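Local coordinates for rhamnogalacturonan endolyase YesW (Bacillus subtilis, PDB 2ZUX), which cleaves type I rhamnogalacturonan of plant cell-wall pectin from within by elimination, needing calcium or manganese for activity, at residues 104-109 against 145-150; 416-421 against 426-431. All blocks are in the same frame, centred on the assembly; numbering follows the deposited sequence.

Interaction 1 (104-109 against 145-150); sequences TPKGES and DGYTGD. With RAM (alpha-L-rhamnopyranose), chain O.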
loop_
_atom_site.group_PDB
_atom_site.type_symbol
_atom_site.label_atom_id
_atom_site.label_comp_id
_atom_site.label_asym_id
_atom_site.label_seq_id
_atom_site.Cartn_x
_atom_site.Cartn_y
_atom_site.Cartn_z
ATOM N N THR A 104 15.338 16.942 -21.199
ATOM C CA THR A 104 15.629 17.851 -20.092
ATOM C C THR A 104 16.340 19.098 -20.624
ATOM O O THR A 104 16.744 19.118 -21.792
ATOM C CB THR A 104 16.553 17.203 -19.045
ATOM O OG1 THR A 104 17.875 17.080 -19.590
ATOM C CG2 THR A 104 16.031 15.835 -18.603
ATOM N N PRO A 105 16.500 20.142 -19.781
ATOM C CA PRO A 105 17.274 21.317 -20.209
ATOM C C PRO A 105 18.720 21.010 -20.617
ATOM O O PRO A 105 19.347 21.834 -21.281
ATOM C CB PRO A 105 17.247 22.217 -18.968
ATOM C CG PRO A 105 15.990 21.824 -18.259
ATOM C CD PRO A 105 15.939 20.336 -18.429
ATOM N N LYS A 106 19.230 19.840 -20.239
ATOM C CA LYS A 106 20.595 19.437 -20.581
ATOM C C LYS A 106 20.665 18.601 -21.861
ATOM O O LYS A 106 21.742 18.156 -22.259
ATOM C CB LYS A 106 21.253 18.695 -19.411
ATOM C CG LYS A 106 21.648 19.597 -18.248
ATOM C CD LYS A 106 22.730 20.586 -18.665
ATOM C CE LYS A 106 22.913 21.686 -17.640
ATOM N NZ LYS A 106 23.442 22.935 -18.262
ATOM N N GLY A 107 19.517 18.392 -22.497
ATOM C CA GLY A 107 19.461 17.656 -23.756
ATOM C C GLY A 107 19.315 16.155 -23.587
ATOM O O GLY A 107 19.431 15.402 -24.553
ATOM N N GLU A 108 19.050 15.714 -22.357
ATOM C CA GLU A 108 18.883 14.294 -22.079
ATOM C C GLU A 108 17.463 13.835 -22.399
ATOM O O GLU A 108 16.496 14.404 -21.898
ATOM C CB GLU A 108 19.215 13.990 -20.616
ATOM C CG GLU A 108 19.088 12.521 -20.257
ATOM C CD GLU A 108 19.144 12.271 -18.761
ATOM O OE1 GLU A 108 18.571 13.072 -17.992
ATOM O OE2 GLU A 108 19.760 11.265 -18.361
ATOM N N SER A 109 17.352 12.807 -23.233
ATOM C CA SER A 109 16.060 12.201 -23.538
ATOM C C SER A 109 15.616 11.273 -22.409
ATOM O O SER A 109 16.439 10.675 -21.716
ATOM C CB SER A 109 16.128 11.427 -24.858
ATOM O OG SER A 109 16.985 10.309 -24.742
ATOM N N ASP A 145 22.754 13.710 -8.485
ATOM C CA ASP A 145 22.464 14.977 -9.150
ATOM C C ASP A 145 21.956 14.709 -10.569
ATOM O O ASP A 145 22.279 13.681 -11.183
ATOM C CB ASP A 145 23.712 15.875 -9.188
ATOM C CG ASP A 145 24.252 16.213 -7.789
ATOM O OD1 ASP A 145 23.436 16.367 -6.844
ATOM O OD2 ASP A 145 25.497 16.323 -7.624
ATOM N N GLY A 146 21.142 15.631 -11.073
ATOM C CA GLY A 146 20.673 15.570 -12.456
ATOM C C GLY A 146 19.208 15.932 -12.582
ATOM O O GLY A 146 18.423 15.727 -11.656
ATOM N N TYR A 147 18.844 16.468 -13.741
ATOM C CA TYR A 147 17.472 16.852 -14.042
ATOM C C TYR A 147 16.587 15.639 -14.271
ATOM O O TYR A 147 17.052 14.609 -14.759
ATOM C CB TYR A 147 17.440 17.743 -15.285
ATOM C CG TYR A 147 17.990 19.137 -15.076
ATOM C CD1 TYR A 147 17.148 20.201 -14.760
ATOM C CD2 TYR A 147 19.352 19.396 -15.211
ATOM C CE1 TYR A 147 17.648 21.497 -14.578
ATOM C CE2 TYR A 147 19.860 20.679 -15.021
ATOM C CZ TYR A 147 19.006 21.723 -14.714
ATOM O OH TYR A 147 19.519 22.995 -14.539
ATOM N N THR A 148 15.304 15.770 -13.935
ATOM C CA THR A 148 14.348 14.680 -14.146
ATOM C C THR A 148 13.170 15.134 -14.995
ATOM O O THR A 148 12.822 16.314 -15.000
ATOM C CB THR A 148 13.796 14.115 -12.808
ATOM O OG1 THR A 148 13.104 15.145 -12.080
ATOM C CG2 THR A 148 14.916 13.561 -11.947
ATOM N N GLY A 149 12.559 14.202 -15.719
ATOM C CA GLY A 149 11.302 14.483 -16.397
ATOM C C GLY A 149 10.153 14.683 -15.419
ATOM O O GLY A 149 10.261 14.329 -14.232
ATOM N N ASP A 150 9.053 15.246 -15.914
ATOM C CA ASP A 150 7.851 15.470 -15.115
ATOM C C ASP A 150 7.302 14.171 -14.545
ATOM O O ASP A 150 7.335 13.132 -15.205
ATOM C CB ASP A 150 6.744 16.095 -15.975
ATOM C CG ASP A 150 6.996 17.554 -16.327
ATOM O OD1 ASP A 150 7.789 18.235 -15.638
ATOM O OD2 ASP A 150 6.347 18.017 -17.294
HETATM C C1 RAM O . 8.526 20.159 -18.219
HETATM C C2 RAM O . 8.759 21.413 -19.059
HETATM C C3 RAM O . 10.183 21.928 -18.851
HETATM C C4 RAM O . 11.211 20.813 -19.043
HETATM C C5 RAM O . 10.869 19.612 -18.156
HETATM C C6 RAM O . 11.825 18.442 -18.371
HETATM O O1 RAM O . 8.464 20.503 -16.851
HETATM O O2 RAM O . 8.551 21.095 -20.419
HETATM O O3 RAM O . 10.448 22.978 -19.755
HETATM O O4 RAM O . 12.507 21.310 -18.769
HETATM O O5 RAM O . 9.545 19.190 -18.439
HETATM O O HOH W 1 19.201 13.073 -15.385
#

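Interaction 2 (416-421 against 426-431); sequences GMAADI and PGQEVW. With CA (calcium ion), chain I.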
loop_
_atom_site.group_PDB
_atom_site.type_symbol
_atom_site.label_atom_id
_atom_site.label_comp_id
_atom_site.label_asym_id
_atom_site.label_seq_id
_atom_site.Cartn_x
_atom_site.Cartn_y
_atom_site.Cartn_z
ATOM N N GLY A 416 13.931 -7.324 4.982
ATOM C CA GLY A 416 13.363 -8.217 5.983
ATOM C C GLY A 416 11.919 -8.480 5.651
ATOM O O GLY A 416 11.250 -7.593 5.116
ATOM N N MET A 417 11.450 -9.688 5.964
ATOM C CA MET A 417 10.070 -10.076 5.687
ATOM C C MET A 417 9.390 -10.659 6.912
ATOM O O MET A 417 10.050 -11.181 7.807
ATOM C CB MET A 417 10.027 -11.092 4.548
ATOM C CG MET A 417 9.557 -10.514 3.227
ATOM S SD MET A 417 7.818 -10.044 3.225
ATOM C CE MET A 417 7.038 -11.657 3.371
ATOM N N ALA A 418 8.067 -10.565 6.930
ATOM C CA ALA A 418 7.255 -11.190 7.957
ATOM C C ALA A 418 6.065 -11.835 7.271
ATOM O O ALA A 418 5.346 -11.170 6.514
ATOM C CB ALA A 418 6.786 -10.157 8.964
ATOM N N ALA A 419 5.865 -13.124 7.533
ATOM C CA ALA A 419 4.750 -13.893 6.966
ATOM C C ALA A 419 4.659 -15.247 7.638
ATOM O O ALA A 419 5.679 -15.846 7.980
ATOM C CB ALA A 419 4.916 -14.075 5.466
ATOM N N ASP A 420 3.433 -15.734 7.822
ATOM C CA ASP A 420 3.245 -17.096 8.303
ATOM C C ASP A 420 3.511 -18.046 7.145
ATOM O O ASP A 420 2.649 -18.233 6.273
ATOM C CB ASP A 420 1.828 -17.314 8.839
ATOM C CG ASP A 420 1.671 -18.667 9.511
ATOM O OD1 ASP A 420 2.684 -19.387 9.640
ATOM O OD2 ASP A 420 0.543 -19.012 9.925
ATOM N N ILE A 421 4.711 -18.626 7.135
ATOM C CA ILE A 421 5.115 -19.553 6.079
ATOM C C ILE A 421 5.347 -20.973 6.594
ATOM O O ILE A 421 5.500 -21.900 5.799
ATOM C CB ILE A 421 6.372 -19.050 5.327
ATOM C CG1 ILE A 421 7.628 -19.084 6.214
ATOM C CG2 ILE A 421 6.118 -17.643 4.771
ATOM C CD1 ILE A 421 8.896 -18.718 5.476
ATOM N N PRO A 426 3.801 -21.333 15.714
ATOM C CA PRO A 426 2.647 -20.434 15.721
ATOM C C PRO A 426 3.049 -19.013 15.350
ATOM O O PRO A 426 4.146 -18.554 15.689
ATOM C CB PRO A 426 2.148 -20.502 17.172
ATOM C CG PRO A 426 2.618 -21.842 17.647
ATOM C CD PRO A 426 3.961 -22.029 17.007
ATOM N N GLY A 427 2.172 -18.340 14.621
ATOM C CA GLY A 427 2.395 -16.950 14.270
ATOM C C GLY A 427 3.183 -16.764 12.989
ATOM O O GLY A 427 3.413 -17.710 12.221
ATOM N N GLN A 428 3.559 -15.517 12.742
ATOM C CA GLN A 428 4.301 -15.169 11.548
ATOM C C GLN A 428 5.782 -15.369 11.764
ATOM O O GLN A 428 6.338 -14.910 12.757
ATOM C CB GLN A 428 4.028 -13.714 11.160
ATOM C CG GLN A 428 2.558 -13.443 10.893
ATOM C CD GLN A 428 2.345 -12.123 10.185
ATOM O OE1 GLN A 428 3.022 -11.818 9.203
ATOM N NE2 GLN A 428 1.390 -11.340 10.670
ATOM N N GLU A 429 6.409 -16.061 10.824
ATOM C CA GLU A 429 7.859 -16.134 10.766
ATOM C C GLU A 429 8.414 -14.817 10.239
ATOM O O GLU A 429 7.696 -14.020 9.614
ATOM C CB GLU A 429 8.280 -17.279 9.838
ATOM C CG GLU A 429 8.070 -18.682 10.431
ATOM C CD GLU A 429 6.611 -19.027 10.701
ATOM O OE1 GLU A 429 5.785 -18.992 9.755
ATOM O OE2 GLU A 429 6.277 -19.354 11.866
ATOM N N VAL A 430 9.689 -14.574 10.510
ATOM C CA VAL A 430 10.363 -13.400 9.981
ATOM C C VAL A 430 11.713 -13.834 9.444
ATOM O O VAL A 430 12.295 -14.815 9.918
ATOM C CB VAL A 430 10.522 -12.263 11.032
ATOM C CG1 VAL A 430 9.158 -11.800 11.552
ATOM C CG2 VAL A 430 11.413 -12.703 12.177
ATOM N N TRP A 431 12.195 -13.141 8.425
ATOM C CA TRP A 431 13.517 -13.448 7.901
ATOM C C TRP A 431 14.263 -12.234 7.417
ATOM O O TRP A 431 13.671 -11.273 6.933
ATOM C CB TRP A 431 13.496 -14.542 6.823
ATOM C CG TRP A 431 12.770 -14.285 5.505
ATOM C CD1 TRP A 431 13.343 -13.928 4.313
ATOM C CD2 TRP A 431 11.377 -14.475 5.236
ATOM N NE1 TRP A 431 12.390 -13.858 3.329
ATOM C CE2 TRP A 431 11.175 -14.194 3.864
ATOM C CE3 TRP A 431 10.279 -14.853 6.020
ATOM C CZ2 TRP A 431 9.917 -14.267 3.261
ATOM C CZ3 TRP A 431 9.028 -14.925 5.424
ATOM C CH2 TRP A 431 8.857 -14.638 4.053
HETATM CA CA CA I . 3.955 -19.895 11.496
HETATM O O HOH W 2 1.701 -20.523 11.972
#

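Interaction 1 (104-109 against 145-150)
Thr104 meets Tyr147 where a type I beta turn, Thr104 to Gly107, in the loop between strands 102-103 and 109-120 of one propeller sheet, leans on the loop before strand 152-156. The CB atoms of Thr104 and Tyr147 approach to 3.9 Å. The Thr104 hydroxyl faces its own turn: chi1 of 71° swings OG1 back over it, where it accepts from Lys106 N at 3.1 Å, an ST turn, and more weakly from Glu108 N. Pro105, whose ring-restricted phi suits the second position of the turn, lays CB over one face of the Tyr147 ring, and its CD is 3.9 Å from Tyr147 CD1. The same proline reaches the bound rhamnose, with CG 3.6 Å from sugar O4. Next along the turn, Lys106 brings its aliphatic CG to 3.8 Å from Tyr147 CD2, obliquely to the ring. Tyrosine suits this place because its broad, flat ring offers an apolar surface to both Pro105 and the Lys106 methylenes. Glu108 then extends its chain, CG anti to the backbone N (chi1 -179°), until OE1 is held by Asn138 ND2 and by a water that bridges to Tyr147 O. Asp150 shares the experimentally defined carbohydrate site with Arg218, which touches Pro105 and also binds this sugar; Asp150 OD1 accepts a hydrogen bond from rhamnose O1 at 2.7 Å.

Interaction 2 (416-421 against 426-431)
A beta hairpin of the propeller domain, strands 416-419 and 429-432, is closed at its turn end by a calcium ion. The short strand segments run antiparallel at 168°. Met417 and Trp431 form a hydrogen-bonded pair: Met417 N gives a fairly straight bond to Trp431 O (2.9 Å, 161°), and Trp431 N returns one to Met417 O. Ala418 and Val430 make the intervening non-hydrogen-bonded pair. In the next pair Ala419 N gives a similarly straight bond to Glu429 O, whereas the one from Glu429 N to Ala419 O is weak.

On the sheet face carrying Met417, Ala419 and Trp431, the indole lies alongside the methionine. Met417 CB sits over the six-membered ring, 3.5 Å from its centroid, as a CH-pi contact; the chain bends at chi2 and chi3, bringing CE to 3.6 Å from Trp431 CH2, while SD makes an oblique Met-aromatic approach. Ile421 CD1 also packs obliquely on this ring, and CB of the small Ala419 approaches it obliquely too. Trp431 NE1 is satisfied by Ser451 O.

Toward the turn the contact becomes ionic. Asp420 OD1 binds calcium at 2.3 Å, and Gly427 supplies its carbonyl O. Glu429, bent at chi2, chelates the ion through both carboxylate oxygens, the tighter bond being OE2 at 2.4 Å. Water 2 and the carbonyls of Asp422 and Tyr425 complete the shell, and Asp570 N holds Asp420 OD2. Because Glu429 OE1 also accepts from Ile421 N, one carboxylate ties metal and backbone together. The calcium probably offsets the repulsion between these buried carboxylates, consistent with a structural role for the ion.

Both contacts lie in the propeller domain but do not touch: their centres are 42 Å apart, their nearest atoms about 26 Å. Interaction 1 is at the surface, joining two separate connecting loops of one antiparallel sheet without a direct hydrogen bond across it; aliphatic carbons round a tyrosine and a bridging water join them, with a bound sugar beside. In interaction 2 all the touching residues are buried, and they belong to a single hairpin of another sheet, bonded backbone to backbone, with a tryptophan among apolar side chains and a metal site at the turn. An aromatic ring serves each contact, yet the ligands differ in kind: rhamnose beside an outer loop, calcium binding the turn of a hairpin.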